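Local coordinates for protein FkbI (PDB 1R2J) that binds FAD and probably works as an acyl-ACP dehydrogenase in making the methoxymalonyl extender unit of the polyketide FK520, at residues N57-A62 against V229-V234; V135-K140 against L196-V201; S162-V167 against A208-S213; I236-R241 against T273-A278. All coordinates share one frame; numbering follows the deposited sequence.

Interaction 1 (N57-A62 against V229-V234); sequences NGEFTA and VAWGCV
Trp231 of helix 219-248 lays its indole flat against Gly58 on helix 54-67, where the axes of the two short segments come within 7.4 Å at an angle of 50°. Its CB rests 3.4 Å from Gly58 O and also meets the CB of Thr61, the two side chains crossing at about a right angle. CG is turned anti to the carbonyl carbon (chi1 -80°), and from it the ring spreads over the neighbouring backbone. Gly58 CA stands 3.3 Å from the centroid of the five-membered ring, 5° off its normal, a CH-pi contact at a place where a CB on Gly58 would collide with Trp231 CE2. Further out, CE3 lies 3.5 Å from Gly58 O, and CZ3 approaches Glu59 CG at 4.0 Å. The Glu59 chain runs alongside the indole in the same direction, its carboxylate almost perpendicular to the ring. At the backbone, Ala62 CA makes a 3.1 Å C-H...O contact with Trp231 O. An alanine at Trp231 would keep CB against Gly58 but would probably open a gap beside Gly58 CA and Glu59 CG. Cys282 and Glu283 of helix 262-287 also touch the tryptophan. The packing is knobs-into-holes, Trp231 sitting among Gly58, Glu59, Thr61 and Ala62, and it joins the N-terminal and C-terminal helical domains of the acyl-CoA dehydrogenase fold.

Interaction 2 (V135-K140 against L196-V201); sequences VVDGHK and LDQVRV
Val136 and Val199 form an antiparallel hydrogen-bonded pair, as do Gly138 and Leu196, but the register slips by one residue between them, so that Asp137 alone faces Asp197 and Gln198. The Val136 N to Val199 O bond is 3.1 Å long, and that from Gly138 N to Leu196 O is 3.0 Å. The slip is bridged by a side chain: with CG anti to its backbone N (chi1 -165°), Asp137 offers the anti lone pair of OD1 to Gln198 N, 2.7 Å away and nearly straight at 164°. OD1 also lies 4.1 Å from Asp197 OD1, a like charge that could raise the proton affinity of either acid, although a salt bridge from Asp137 OD2 to Arg126 should offset this. On the face that carries Val136, Leu196 and Val199, Val136 holds its CG1 between the backbone N and the carbonyl carbon, and that methyl presses on Val199 CB at 3.5 Å. Its CG2 meets Leu196 CD1 at 3.6 Å, the two side chains crossing obliquely. Val135, on the other face with Arg200, touches Gln198 OE1 through CG1 at 3.3 Å. Past the corner at 197-198, Val199 and Val201 pack on Val168 of strand 164-169. The arrangement is a beta bulge, with the Asp137 carboxylate accepting from the Gln198 N-H at the corner, in the antiparallel sheet of the middle, beta domain of the acyl-CoA dehydrogenase fold.

Interaction 3 (S162-V167 against A208-S213); sequences SGAVVV and AGSGAS
Ser210 meets Ala164 and Val165 through a side-chain-to-backbone contact at the edge of a beta sheet. Strand 164-169 is an outermost strand of the three-stranded sheet in the middle domain of this acyl-CoA dehydrogenase fold, and the segment 208-213 belongs to the connection from strand 199-202 to helix 219-248. Just before Ser210, this connection makes backbone hydrogen bonds to strand 164-169, Leu207 with Val165 and Ala205 with Val167. Ser210 carries the contact one step further, toward the start of the strand. Its CB packs 3.5 Å from Ala164 CB, the methyl of which is also near the Ser210 carbonyl oxygen. Beyond this point the two segments run on past each other with no further hydrogen bond across them. Gly163 has backbone angles that by themselves call for glycine, and a CB in its place would in addition run into Ala212 O. Here carbonyl oxygens face each other without hydrogen bonding, Ser162 O 2.8 Å from Ala212 O and Gly163 O still nearer to Ser210 O, both short distances being doubtful in detail. The serine hydroxyl links two backbone groups, Leu207 O and Val165 N. With OG anti to the carbonyl carbon (chi1 -86°), it donates to Leu207 O, just before its segment, and it accepts the N-H of Val165, with Val165 N to Ser210 OG at 2.9 Å and an almost straight 174° at the hydrogen.

Interaction 4 (I236-R241 against T273-A278); sequences ILRACR and TAEQIA
Arg241 and Glu275 join two antiparallel helices by a side-on, two-bond salt bridge in which guanidinium and carboxylate are nearly coplanar, 10° apart. Arg241 NE donates to Glu275 OE1 at 2.7 Å and Arg241 NH2 to Glu275 OE2 at 2.9 Å, both bonds almost straight and both on syn lone pairs. The arginine chain folds to reach this position, its CD swung round by an unusual chi2 of -96°, whereas Glu275 is extended. Arg238 crosses Glu275 at about a right angle: its CG touches OE2 at 3.5 Å, while a water accepts from Arg238 NE and donates to Glu275 OE2 at 2.6 Å, adding a further grip on the buried carboxylate. An alanine at Arg241 would remove both N-H donors and would probably leave that carboxylate without its salt-bridge partner, held by the water and the more distant Arg238. Next to the salt bridge, Leu237 inserts its two methyls between the helices, CD1 3.5 Å from Ala278 CB and CD2 3.8 Å from Ala274 CB. Leu237 also touches Ala311 of helix 297-322. With segment axes 9.1 Å apart and directions differing by 160°, this is the packing of neighbouring antiparallel helices in the C-terminal helical bundle of acyl-CoA dehydrogenases.

From the N terminus, the chain first lays down helix 54-67, whose partner in interaction 1 comes only with helix 219-248, so this contact closes a long loop holding the whole middle domain. Nested inside it, interaction 2 closes the loop from strand 133-143 to strand 199-202, and interaction 3 that from strand 164-169 to the connection before helix 219-248. These two cross, their segments alternating along the chain, and touch where Val201 CG2 packs on Val166 CG1, tying together the two sheets of the beta domain. Interaction 4 follows in series, closing the shorter loop between helices 219-248 and 262-287. It shares helix 219-248 with interaction 1, and Arg238 lies against Ala62, so the two helix contacts adjoin.

Interaction 1 (N57-A62 against V229-V234)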
loop_
_atom_site.group_PDB
_atom_site.type_symbol
_atom_site.label_atom_id
_atom_site.label_comp_id
_atom_site.label_asym_id
_atom_site.label_seq_id
_atom_site.Cartn_x
_atom_site.Cartn_y
_atom_site.Cartn_z
ATOM N N ASN A 57 4.130 13.743 -0.637
ATOM C CA ASN A 57 3.222 12.666 -0.262
ATOM C C ASN A 57 4.026 11.447 0.193
ATOM O O ASN A 57 3.604 10.711 1.084
ATOM C CB ASN A 57 2.330 12.278 -1.442
ATOM C CG ASN A 57 1.381 11.138 -1.100
ATOM O OD1 ASN A 57 0.679 11.190 -0.097
ATOM N ND2 ASN A 57 1.360 10.107 -1.935
ATOM N N GLY A 58 5.190 11.248 -0.421
ATOM C CA GLY A 58 6.035 10.114 -0.076
ATOM C C GLY A 58 6.548 10.163 1.350
ATOM O O GLY A 58 6.406 9.200 2.107
ATOM N N GLU A 59 7.163 11.281 1.722
ATOM C CA GLU A 59 7.670 11.431 3.077
ATOM C C GLU A 59 6.509 11.382 4.062
ATOM O O GLU A 59 6.665 10.913 5.185
ATOM C CB GLU A 59 8.448 12.744 3.210
ATOM C CG GLU A 59 9.578 12.836 2.184
ATOM C CD GLU A 59 10.532 13.989 2.424
ATOM O OE1 GLU A 59 10.059 15.114 2.693
ATOM O OE2 GLU A 59 11.761 13.766 2.326
ATOM N N PHE A 60 5.339 11.846 3.635
ATOM C CA PHE A 60 4.168 11.816 4.501
ATOM C C PHE A 60 3.757 10.357 4.711
ATOM O O PHE A 60 3.396 9.954 5.823
ATOM C CB PHE A 60 3.007 12.606 3.880
ATOM C CG PHE A 60 1.694 12.428 4.605
ATOM C CD1 PHE A 60 1.614 12.599 5.987
ATOM C CD2 PHE A 60 0.542 12.077 3.906
ATOM C CE1 PHE A 60 0.403 12.417 6.661
ATOM C CE2 PHE A 60 -0.671 11.894 4.566
ATOM C CZ PHE A 60 -0.743 12.063 5.947
ATOM N N THR A 61 3.824 9.580 3.632
ATOM C CA THR A 61 3.476 8.165 3.657
ATOM C C THR A 61 4.487 7.416 4.527
ATOM O O THR A 61 4.126 6.514 5.281
ATOM C CB THR A 61 3.476 7.576 2.221
ATOM O OG1 THR A 61 2.462 8.229 1.446
ATOM C CG2 THR A 61 3.197 6.070 2.239
ATOM N N ALA A 62 5.750 7.815 4.421
ATOM C CA ALA A 62 6.817 7.208 5.210
ATOM C C ALA A 62 6.538 7.453 6.688
ATOM O O ALA A 62 6.648 6.547 7.508
ATOM C CB ALA A 62 8.177 7.814 4.821
ATOM N N VAL A 229 4.297 1.726 -1.304
ATOM C CA VAL A 229 4.851 0.695 -0.441
ATOM C C VAL A 229 6.309 1.011 -0.148
ATOM O O VAL A 229 6.769 0.821 0.976
ATOM C CB VAL A 229 4.759 -0.705 -1.078
ATOM C CG1 VAL A 229 5.664 -1.694 -0.323
ATOM C CG2 VAL A 229 3.312 -1.194 -1.040
ATOM N N ALA A 230 7.027 1.503 -1.156
ATOM C CA ALA A 230 8.440 1.841 -0.980
ATOM C C ALA A 230 8.600 2.905 0.118
ATOM O O ALA A 230 9.435 2.770 1.006
ATOM C CB ALA A 230 9.030 2.334 -2.306
ATOM N N TRP A 231 7.783 3.952 0.063
ATOM C CA TRP A 231 7.844 5.006 1.071
ATOM C C TRP A 231 7.358 4.458 2.407
ATOM O O TRP A 231 7.850 4.851 3.462
ATOM C CB TRP A 231 6.989 6.214 0.659
ATOM C CG TRP A 231 7.664 7.109 -0.332
ATOM C CD1 TRP A 231 7.330 7.281 -1.647
ATOM C CD2 TRP A 231 8.791 7.965 -0.088
ATOM N NE1 TRP A 231 8.178 8.194 -2.235
ATOM C CE2 TRP A 231 9.083 8.627 -1.302
ATOM C CE3 TRP A 231 9.580 8.237 1.038
ATOM C CZ2 TRP A 231 10.133 9.544 -1.421
ATOM C CZ3 TRP A 231 10.625 9.152 0.917
ATOM C CH2 TRP A 231 10.888 9.793 -0.306
ATOM N N GLY A 232 6.398 3.544 2.355
ATOM C CA GLY A 232 5.892 2.955 3.577
ATOM C C GLY A 232 7.026 2.229 4.282
ATOM O O GLY A 232 7.158 2.296 5.511
ATOM N N CYS A 233 7.860 1.547 3.502
ATOM C CA CYS A 233 8.987 0.805 4.065
ATOM C C CYS A 233 10.044 1.718 4.646
ATOM O O CYS A 233 10.719 1.360 5.609
ATOM C CB CYS A 233 9.596 -0.116 3.013
ATOM S SG CYS A 233 8.439 -1.419 2.537
ATOM N N VAL A 234 10.207 2.892 4.049
ATOM C CA VAL A 234 11.151 3.862 4.590
ATOM C C VAL A 234 10.632 4.193 5.994
ATOM O O VAL A 234 11.411 4.365 6.926
ATOM C CB VAL A 234 11.189 5.161 3.749
ATOM C CG1 VAL A 234 12.071 6.204 4.434
ATOM C CG2 VAL A 234 11.726 4.862 2.360
#

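Interaction 2 (V135-K140 against L196-V201)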
loop_
_atom_site.group_PDB
_atom_site.type_symbol
_atom_site.label_atom_id
_atom_site.label_comp_id
_atom_site.label_asym_id
_atom_site.label_seq_id
_atom_site.Cartn_x
_atom_site.Cartn_y
_atom_site.Cartn_z
ATOM N N VAL A 135 -21.776 -5.864 -16.304
ATOM C CA VAL A 135 -21.919 -6.991 -15.391
ATOM C C VAL A 135 -20.547 -7.588 -15.084
ATOM O O VAL A 135 -19.841 -8.057 -15.981
ATOM C CB VAL A 135 -22.822 -8.089 -15.997
ATOM C CG1 VAL A 135 -23.038 -9.200 -14.983
ATOM C CG2 VAL A 135 -24.160 -7.494 -16.420
ATOM N N VAL A 136 -20.162 -7.552 -13.813
ATOM C CA VAL A 136 -18.875 -8.101 -13.404
ATOM C C VAL A 136 -19.106 -9.363 -12.600
ATOM O O VAL A 136 -19.969 -9.403 -11.725
ATOM C CB VAL A 136 -18.066 -7.097 -12.545
ATOM C CG1 VAL A 136 -18.918 -6.583 -11.406
ATOM C CG2 VAL A 136 -16.808 -7.774 -12.000
ATOM N N ASP A 137 -18.334 -10.396 -12.905
ATOM C CA ASP A 137 -18.470 -11.663 -12.213
ATOM C C ASP A 137 -17.091 -12.249 -11.947
ATOM O O ASP A 137 -16.306 -12.459 -12.875
ATOM C CB ASP A 137 -19.286 -12.635 -13.063
ATOM C CG ASP A 137 -19.770 -13.822 -12.275
ATOM O OD1 ASP A 137 -20.669 -13.638 -11.429
ATOM O OD2 ASP A 137 -19.250 -14.934 -12.486
ATOM N N GLY A 138 -16.798 -12.515 -10.681
ATOM C CA GLY A 138 -15.502 -13.070 -10.343
ATOM C C GLY A 138 -15.235 -13.157 -8.855
ATOM O O GLY A 138 -16.160 -13.183 -8.040
ATOM N N HIS A 139 -13.956 -13.195 -8.507
ATOM C CA HIS A 139 -13.528 -13.302 -7.122
ATOM C C HIS A 139 -12.123 -12.723 -6.983
ATOM O O HIS A 139 -11.255 -12.982 -7.814
ATOM C CB HIS A 139 -13.515 -14.778 -6.706
ATOM C CG HIS A 139 -13.183 -15.007 -5.261
ATOM N ND1 HIS A 139 -12.034 -14.518 -4.677
ATOM C CD2 HIS A 139 -13.836 -15.689 -4.291
ATOM C CE1 HIS A 139 -11.993 -14.889 -3.410
ATOM N NE2 HIS A 139 -13.075 -15.602 -3.150
ATOM N N LYS A 140 -11.911 -11.925 -5.943
ATOM C CA LYS A 140 -10.600 -11.339 -5.683
ATOM C C LYS A 140 -10.206 -11.770 -4.277
ATOM O O LYS A 140 -11.073 -12.053 -3.445
ATOM C CB LYS A 140 -10.645 -9.809 -5.763
ATOM C CG LYS A 140 -10.962 -9.246 -7.146
ATOM C CD LYS A 140 -9.963 -9.724 -8.193
ATOM C CE LYS A 140 -10.299 -9.182 -9.576
ATOM N NZ LYS A 140 -9.380 -9.690 -10.644
ATOM N N LEU A 196 -17.931 -11.699 -6.238
ATOM C CA LEU A 196 -18.767 -10.970 -7.181
ATOM C C LEU A 196 -19.656 -11.914 -7.990
ATOM O O LEU A 196 -19.207 -12.531 -8.958
ATOM C CB LEU A 196 -17.886 -10.152 -8.129
ATOM C CG LEU A 196 -16.918 -9.157 -7.481
ATOM C CD1 LEU A 196 -16.029 -8.554 -8.555
ATOM C CD2 LEU A 196 -17.689 -8.071 -6.748
ATOM N N ASP A 197 -20.921 -12.009 -7.591
ATOM C CA ASP A 197 -21.887 -12.876 -8.265
ATOM C C ASP A 197 -22.847 -12.039 -9.111
ATOM O O ASP A 197 -23.812 -11.477 -8.596
ATOM C CB ASP A 197 -22.650 -13.694 -7.215
ATOM C CG ASP A 197 -23.769 -14.531 -7.812
ATOM O OD1 ASP A 197 -23.565 -15.129 -8.891
ATOM O OD2 ASP A 197 -24.852 -14.597 -7.193
ATOM N N GLN A 198 -22.560 -11.948 -10.409
ATOM C CA GLN A 198 -23.380 -11.172 -11.341
ATOM C C GLN A 198 -23.736 -9.804 -10.778
ATOM O O GLN A 198 -24.893 -9.547 -10.458
ATOM C CB GLN A 198 -24.677 -11.916 -11.676
ATOM C CG GLN A 198 -24.492 -13.183 -12.481
ATOM C CD GLN A 198 -23.845 -12.925 -13.826
ATOM O OE1 GLN A 198 -24.379 -12.186 -14.651
ATOM N NE2 GLN A 198 -22.693 -13.539 -14.054
ATOM N N VAL A 199 -22.747 -8.927 -10.662
ATOM C CA VAL A 199 -22.981 -7.590 -10.130
ATOM C C VAL A 199 -23.281 -6.604 -11.251
ATOM O O VAL A 199 -22.468 -6.421 -12.158
ATOM C CB VAL A 199 -21.753 -7.084 -9.340
ATOM C CG1 VAL A 199 -21.985 -5.658 -8.872
ATOM C CG2 VAL A 199 -21.490 -7.999 -8.153
ATOM N N ARG A 200 -24.448 -5.968 -11.186
ATOM C CA ARG A 200 -24.839 -5.001 -12.206
ATOM C C ARG A 200 -24.536 -3.564 -11.789
ATOM O O ARG A 200 -24.939 -3.116 -10.717
ATOM C CB ARG A 200 -26.335 -5.116 -12.528
ATOM C CG ARG A 200 -26.749 -6.383 -13.264
ATOM C CD ARG A 200 -26.869 -7.568 -12.328
ATOM N NE ARG A 200 -27.256 -8.789 -13.037
ATOM C CZ ARG A 200 -27.534 -9.944 -12.440
ATOM N NH1 ARG A 200 -27.471 -10.040 -11.118
ATOM N NH2 ARG A 200 -27.872 -11.008 -13.162
ATOM N N VAL A 201 -23.824 -2.845 -12.650
ATOM C CA VAL A 201 -23.483 -1.453 -12.390
ATOM C C VAL A 201 -23.583 -0.648 -13.679
ATOM O O VAL A 201 -23.555 -1.206 -14.775
ATOM C CB VAL A 201 -22.046 -1.315 -11.819
ATOM C CG1 VAL A 201 -21.969 -1.962 -10.451
ATOM C CG2 VAL A 201 -21.045 -1.950 -12.762
#

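Interaction 3 (S162-V167 against A208-S213)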
loop_
_atom_site.group_PDB
_atom_site.type_symbol
_atom_site.label_atom_id
_atom_site.label_comp_id
_atom_site.label_asym_id
_atom_site.label_seq_id
_atom_site.Cartn_x
_atom_site.Cartn_y
_atom_site.Cartn_z
ATOM N N SER A 162 -9.618 -7.855 -24.036
ATOM C CA SER A 162 -9.481 -8.345 -22.674
ATOM C C SER A 162 -8.897 -7.271 -21.770
ATOM O O SER A 162 -8.120 -6.432 -22.220
ATOM C CB SER A 162 -8.585 -9.586 -22.685
ATOM O OG SER A 162 -9.137 -10.562 -23.552
ATOM N N GLY A 163 -9.282 -7.289 -20.500
ATOM C CA GLY A 163 -8.759 -6.303 -19.571
ATOM C C GLY A 163 -9.606 -5.053 -19.438
ATOM O O GLY A 163 -9.705 -4.251 -20.362
ATOM N N ALA A 164 -10.219 -4.890 -18.273
ATOM C CA ALA A 164 -11.064 -3.738 -17.997
ATOM C C ALA A 164 -11.052 -3.479 -16.495
ATOM O O ALA A 164 -10.723 -4.364 -15.707
ATOM C CB ALA A 164 -12.492 -3.999 -18.469
ATOM N N VAL A 165 -11.398 -2.257 -16.100
ATOM C CA VAL A 165 -11.426 -1.890 -14.688
ATOM C C VAL A 165 -12.779 -1.278 -14.352
ATOM O O VAL A 165 -13.217 -0.341 -15.017
ATOM C CB VAL A 165 -10.320 -0.871 -14.360
ATOM C CG1 VAL A 165 -10.242 -0.660 -12.862
ATOM C CG2 VAL A 165 -8.986 -1.358 -14.908
ATOM N N VAL A 166 -13.432 -1.806 -13.318
ATOM C CA VAL A 166 -14.749 -1.318 -12.912
ATOM C C VAL A 166 -14.823 -0.871 -11.453
ATOM O O VAL A 166 -14.355 -1.569 -10.551
ATOM C CB VAL A 166 -15.832 -2.404 -13.133
ATOM C CG1 VAL A 166 -17.228 -1.812 -12.929
ATOM C CG2 VAL A 166 -15.703 -2.983 -14.524
ATOM N N VAL A 167 -15.412 0.301 -11.229
ATOM C CA VAL A 167 -15.580 0.829 -9.877
ATOM C C VAL A 167 -16.946 0.334 -9.413
ATOM O O VAL A 167 -17.981 0.797 -9.897
ATOM C CB VAL A 167 -15.558 2.374 -9.864
ATOM C CG1 VAL A 167 -15.771 2.887 -8.448
ATOM C CG2 VAL A 167 -14.230 2.878 -10.420
ATOM N N ALA A 208 -12.822 4.389 -18.801
ATOM C CA ALA A 208 -12.501 4.478 -20.219
ATOM C C ALA A 208 -11.093 3.934 -20.407
ATOM O O ALA A 208 -10.252 4.041 -19.515
ATOM C CB ALA A 208 -12.574 5.927 -20.685
ATOM N N GLY A 209 -10.822 3.357 -21.568
ATOM C CA GLY A 209 -9.498 2.803 -21.774
ATOM C C GLY A 209 -9.440 1.398 -21.206
ATOM O O GLY A 209 -8.376 0.786 -21.135
ATOM N N SER A 210 -10.597 0.891 -20.790
ATOM C CA SER A 210 -10.702 -0.461 -20.259
ATOM C C SER A 210 -10.663 -1.454 -21.418
ATOM O O SER A 210 -11.256 -2.527 -21.340
ATOM C CB SER A 210 -12.018 -0.647 -19.497
ATOM O OG SER A 210 -11.914 -0.240 -18.146
ATOM N N GLY A 211 -9.973 -1.093 -22.495
ATOM C CA GLY A 211 -9.898 -1.980 -23.642
ATOM C C GLY A 211 -8.492 -2.435 -23.971
ATOM O O GLY A 211 -8.299 -3.322 -24.804
ATOM N N ALA A 212 -7.507 -1.820 -23.326
ATOM C CA ALA A 212 -6.113 -2.177 -23.546
ATOM C C ALA A 212 -5.858 -3.553 -22.932
ATOM O O ALA A 212 -6.684 -4.059 -22.178
ATOM C CB ALA A 212 -5.198 -1.129 -22.920
ATOM N N SER A 213 -4.715 -4.149 -23.255
ATOM C CA SER A 213 -4.356 -5.475 -22.755
ATOM C C SER A 213 -4.370 -5.586 -21.233
ATOM O O SER A 213 -4.465 -4.580 -20.530
ATOM C CB SER A 213 -2.967 -5.870 -23.266
ATOM O OG SER A 213 -1.967 -5.023 -22.726
#

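Interaction 4 (I236-R241 against T273-A278)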
loop_
_atom_site.group_PDB
_atom_site.type_symbol
_atom_site.label_atom_id
_atom_site.label_comp_id
_atom_site.label_asym_id
_atom_site.label_seq_id
_atom_site.Cartn_x
_atom_site.Cartn_y
_atom_site.Cartn_z
ATOM N N ILE A 236 8.887 2.238 8.009
ATOM C CA ILE A 236 9.167 1.114 8.885
ATOM C C ILE A 236 10.623 1.193 9.366
ATOM O O ILE A 236 10.910 0.973 10.547
ATOM C CB ILE A 236 8.921 -0.221 8.157
ATOM C CG1 ILE A 236 7.434 -0.320 7.773
ATOM C CG2 ILE A 236 9.337 -1.384 9.051
ATOM C CD1 ILE A 236 7.055 -1.581 7.001
ATOM N N LEU A 237 11.536 1.513 8.451
ATOM C CA LEU A 237 12.947 1.634 8.814
ATOM C C LEU A 237 13.132 2.776 9.808
ATOM O O LEU A 237 13.940 2.672 10.729
ATOM C CB LEU A 237 13.808 1.855 7.568
ATOM C CG LEU A 237 14.039 0.574 6.751
ATOM C CD1 LEU A 237 14.436 0.907 5.332
ATOM C CD2 LEU A 237 15.105 -0.280 7.439
ATOM N N ARG A 238 12.380 3.861 9.632
ATOM C CA ARG A 238 12.460 4.992 10.565
ATOM C C ARG A 238 12.063 4.534 11.965
ATOM O O ARG A 238 12.750 4.827 12.946
ATOM C CB ARG A 238 11.516 6.136 10.159
ATOM C CG ARG A 238 11.969 7.002 8.992
ATOM C CD ARG A 238 10.987 8.165 8.776
ATOM N NE ARG A 238 11.321 8.968 7.597
ATOM C CZ ARG A 238 10.594 9.987 7.147
ATOM N NH1 ARG A 238 9.475 10.346 7.774
ATOM N NH2 ARG A 238 10.983 10.649 6.065
ATOM N N ALA A 239 10.942 3.825 12.059
ATOM C CA ALA A 239 10.465 3.345 13.357
ATOM C C ALA A 239 11.455 2.375 13.996
ATOM O O ALA A 239 11.691 2.418 15.210
ATOM C CB ALA A 239 9.106 2.671 13.208
ATOM N N CYS A 240 12.032 1.498 13.179
ATOM C CA CYS A 240 12.990 0.526 13.691
ATOM C C CYS A 240 14.287 1.196 14.135
ATOM O O CYS A 240 14.825 0.869 15.193
ATOM C CB CYS A 240 13.292 -0.543 12.640
ATOM S SG CYS A 240 11.887 -1.628 12.324
ATOM N N ARG A 241 14.782 2.135 13.335
ATOM C CA ARG A 241 16.016 2.832 13.687
ATOM C C ARG A 241 15.834 3.648 14.969
ATOM O O ARG A 241 16.680 3.607 15.865
ATOM C CB ARG A 241 16.463 3.751 12.541
ATOM C CG ARG A 241 17.798 4.474 12.790
ATOM C CD ARG A 241 17.595 5.887 13.330
ATOM N NE ARG A 241 16.904 6.718 12.349
ATOM C CZ ARG A 241 16.528 7.978 12.546
ATOM N NH1 ARG A 241 16.772 8.584 13.703
ATOM N NH2 ARG A 241 15.904 8.634 11.574
ATOM N N THR A 273 21.936 3.044 7.962
ATOM C CA THR A 273 22.340 2.900 6.567
ATOM C C THR A 273 21.201 2.381 5.696
ATOM O O THR A 273 21.013 2.846 4.574
ATOM C CB THR A 273 23.560 1.956 6.466
ATOM O OG1 THR A 273 24.677 2.569 7.121
ATOM C CG2 THR A 273 23.926 1.679 5.020
ATOM N N ALA A 274 20.447 1.417 6.217
ATOM C CA ALA A 274 19.323 0.851 5.487
ATOM C C ALA A 274 18.278 1.939 5.261
ATOM O O ALA A 274 17.766 2.100 4.155
ATOM C CB ALA A 274 18.706 -0.303 6.278
ATOM N N GLU A 275 17.966 2.676 6.325
ATOM C CA GLU A 275 16.990 3.751 6.247
ATOM C C GLU A 275 17.393 4.791 5.198
ATOM O O GLU A 275 16.551 5.268 4.440
ATOM C CB GLU A 275 16.854 4.441 7.605
ATOM C CG GLU A 275 15.835 5.583 7.617
ATOM C CD GLU A 275 15.826 6.321 8.936
ATOM O OE1 GLU A 275 16.233 5.724 9.950
ATOM O OE2 GLU A 275 15.404 7.495 8.967
ATOM N N GLN A 276 18.678 5.138 5.168
ATOM C CA GLN A 276 19.183 6.125 4.221
ATOM C C GLN A 276 19.092 5.615 2.784
ATOM O O GLN A 276 18.711 6.360 1.877
ATOM C CB GLN A 276 20.638 6.487 4.542
ATOM C CG GLN A 276 20.842 7.203 5.871
ATOM C CD GLN A 276 19.813 8.288 6.109
ATOM O OE1 GLN A 276 18.810 8.067 6.791
ATOM N NE2 GLN A 276 20.043 9.462 5.538
ATOM N N ILE A 277 19.449 4.350 2.581
ATOM C CA ILE A 277 19.401 3.747 1.255
ATOM C C ILE A 277 17.969 3.742 0.713
ATOM O O ILE A 277 17.723 4.147 -0.428
ATOM C CB ILE A 277 19.934 2.297 1.282
ATOM C CG1 ILE A 277 21.447 2.300 1.507
ATOM C CG2 ILE A 277 19.611 1.581 -0.051
ATOM C CD1 ILE A 277 22.014 0.919 1.686
ATOM N N ALA A 278 17.029 3.284 1.534
ATOM C CA ALA A 278 15.625 3.237 1.131
ATOM C C ALA A 278 15.094 4.631 0.776
ATOM O O ALA A 278 14.363 4.803 -0.201
ATOM C CB ALA A 278 14.783 2.617 2.254
HETATM O O HOH W 1 14.187 8.534 6.913
#